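Local coordinates for Exo-poly-alpha-D-galacturonosidase (Thermotoga maritima, PDB 3JUR), which probably hydrolyses polygalacturonate chains of pectin as an exo-acting glycoside hydrolase of family 28, built on a parallel beta-helix and assembled as a tetramer, at residues R173-V177 against E178-F182. Numbering follows the deposited sequence.
Sequences RGTPV and EERVF
Arg180 reaches back along its own chain and holds the carbonyl oxygen of Thr175 with two nitrogens at once. Its NE and NH2 each lie 2.9 Å from Thr175 O, both bent, with N-H...O angles of 139° and 136°, and the oxygen sits somewhat off the guanidinium plane. The side chain, extended from CG to NE, has the length and the paired donors for this backward reach. Between the two residues the backbone makes a short 3-10 turn: Glu179 N donates to Pro176 O (3.0 Å) and Arg180 N to Val177 O (2.9 Å). Pro176, its phi already fixed by the ring, suits the entry to this turn, and its CD lies 3.8 Å from Glu179 OE1, the two side chains running side by side. Val177 stands over one face of the guanidinium with CG2, a branch set beside the backbone N (CG1 being anti, chi1 -169°), 4.3 Å above the plane; a beta-branched aliphatic gives that flat cation an apolar cover. Thr175 CG2 meets Glu179 CB at 3.9 Å, the two side chains crossing at a slant. The remaining nitrogen, NH1, forms a salt bridge with Asp272 and a hydrogen bond to Glu109 O, so a leucine in place of Arg180 would probably leave Asp272 without this charge partner and Thr175 O without both of these donors. Helix 161-173 ends just before the turn in a Schellman motif whose C-prime residue is Gly174; at its positive phi a CB would press on the preceding carbonyl O. The chain then runs alongside strand 108-112, where Arg180 and Phe182 make backbone hydrogen bonds with Tyr111, before going on toward strand 193-196.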
# COMPACT_ATOMS: atom_id res chain seq x y z
N ARG D 173 -41.10 13.18 -34.66
CA ARG D 173 -41.83 13.84 -35.76
C ARG D 173 -41.70 15.35 -35.68
O ARG D 173 -41.48 16.02 -36.69
CB ARG D 173 -43.33 13.51 -35.72
CG ARG D 173 -43.72 12.05 -35.71
CD ARG D 173 -43.93 11.49 -37.12
NE ARG D 173 -44.41 10.11 -37.10
CZ ARG D 173 -43.69 9.05 -36.71
NH1 ARG D 173 -42.43 9.20 -36.30
NH2 ARG D 173 -44.23 7.84 -36.73
N GLY D 174 -41.84 15.88 -34.47
CA GLY D 174 -41.97 17.31 -34.25
C GLY D 174 -43.40 17.65 -33.91
O GLY D 174 -43.77 18.83 -33.90
N THR D 175 -44.21 16.63 -33.63
CA THR D 175 -45.60 16.80 -33.19
C THR D 175 -45.66 17.81 -32.04
O THR D 175 -45.02 17.61 -31.01
CB THR D 175 -46.22 15.46 -32.70
OG1 THR D 175 -46.05 14.45 -33.70
CG2 THR D 175 -47.71 15.62 -32.40
N PRO D 176 -46.41 18.92 -32.22
CA PRO D 176 -46.54 19.91 -31.15
C PRO D 176 -47.00 19.27 -29.84
O PRO D 176 -47.74 18.28 -29.86
CB PRO D 176 -47.62 20.85 -31.68
CG PRO D 176 -47.46 20.78 -33.16
CD PRO D 176 -47.12 19.34 -33.44
N VAL D 177 -46.54 19.83 -28.72
CA VAL D 177 -46.86 19.32 -27.39
C VAL D 177 -48.37 19.25 -27.13
O VAL D 177 -48.85 18.27 -26.55
CB VAL D 177 -46.17 20.15 -26.27
CG1 VAL D 177 -46.28 19.45 -24.92
CG2 VAL D 177 -44.70 20.40 -26.61
N GLU D 178 -49.10 20.27 -27.60
CA GLU D 178 -50.55 20.37 -27.43
C GLU D 178 -51.29 19.18 -28.04
O GLU D 178 -52.44 18.92 -27.70
CB GLU D 178 -51.09 21.66 -28.07
CG GLU D 178 -50.60 22.97 -27.43
CD GLU D 178 -49.15 23.33 -27.78
OE1 GLU D 178 -48.56 24.18 -27.07
OE2 GLU D 178 -48.58 22.77 -28.75
N GLU D 179 -50.61 18.45 -28.92
CA GLU D 179 -51.19 17.31 -29.62
C GLU D 179 -50.71 15.97 -29.06
O GLU D 179 -51.10 14.90 -29.54
CB GLU D 179 -50.94 17.41 -31.12
CG GLU D 179 -51.54 18.66 -31.76
CD GLU D 179 -51.21 18.82 -33.23
OE1 GLU D 179 -50.62 17.90 -33.83
OE2 GLU D 179 -51.55 19.88 -33.79
N ARG D 180 -49.88 16.03 -28.02
CA ARG D 180 -49.39 14.83 -27.34
C ARG D 180 -50.24 14.58 -26.10
O ARG D 180 -49.80 14.82 -24.97
CB ARG D 180 -47.92 14.99 -26.95
CG ARG D 180 -46.98 15.27 -28.11
CD ARG D 180 -45.55 15.37 -27.61
NE ARG D 180 -44.69 16.06 -28.56
CZ ARG D 180 -43.49 16.56 -28.26
NH1 ARG D 180 -43.01 16.45 -27.03
NH2 ARG D 180 -42.78 17.17 -29.20
N VAL D 181 -51.46 14.10 -26.32
CA VAL D 181 -52.44 13.95 -25.25
C VAL D 181 -52.55 12.49 -24.81
O VAL D 181 -52.86 11.61 -25.62
CB VAL D 181 -53.83 14.51 -25.67
CG1 VAL D 181 -54.85 14.37 -24.53
CG2 VAL D 181 -53.71 15.96 -26.11
N PHE D 182 -52.31 12.25 -23.53
CA PHE D 182 -52.40 10.91 -22.96
C PHE D 182 -53.48 10.86 -21.87
O PHE D 182 -54.65 11.08 -22.17
CB PHE D 182 -51.02 10.41 -22.49
CG PHE D 182 -50.06 10.17 -23.63
CD1 PHE D 182 -49.86 8.88 -24.12
CD2 PHE D 182 -49.40 11.23 -24.24
CE1 PHE D 182 -48.99 8.65 -25.19
CE2 PHE D 182 -48.54 11.01 -25.32
CZ PHE D 182 -48.33 9.72 -25.79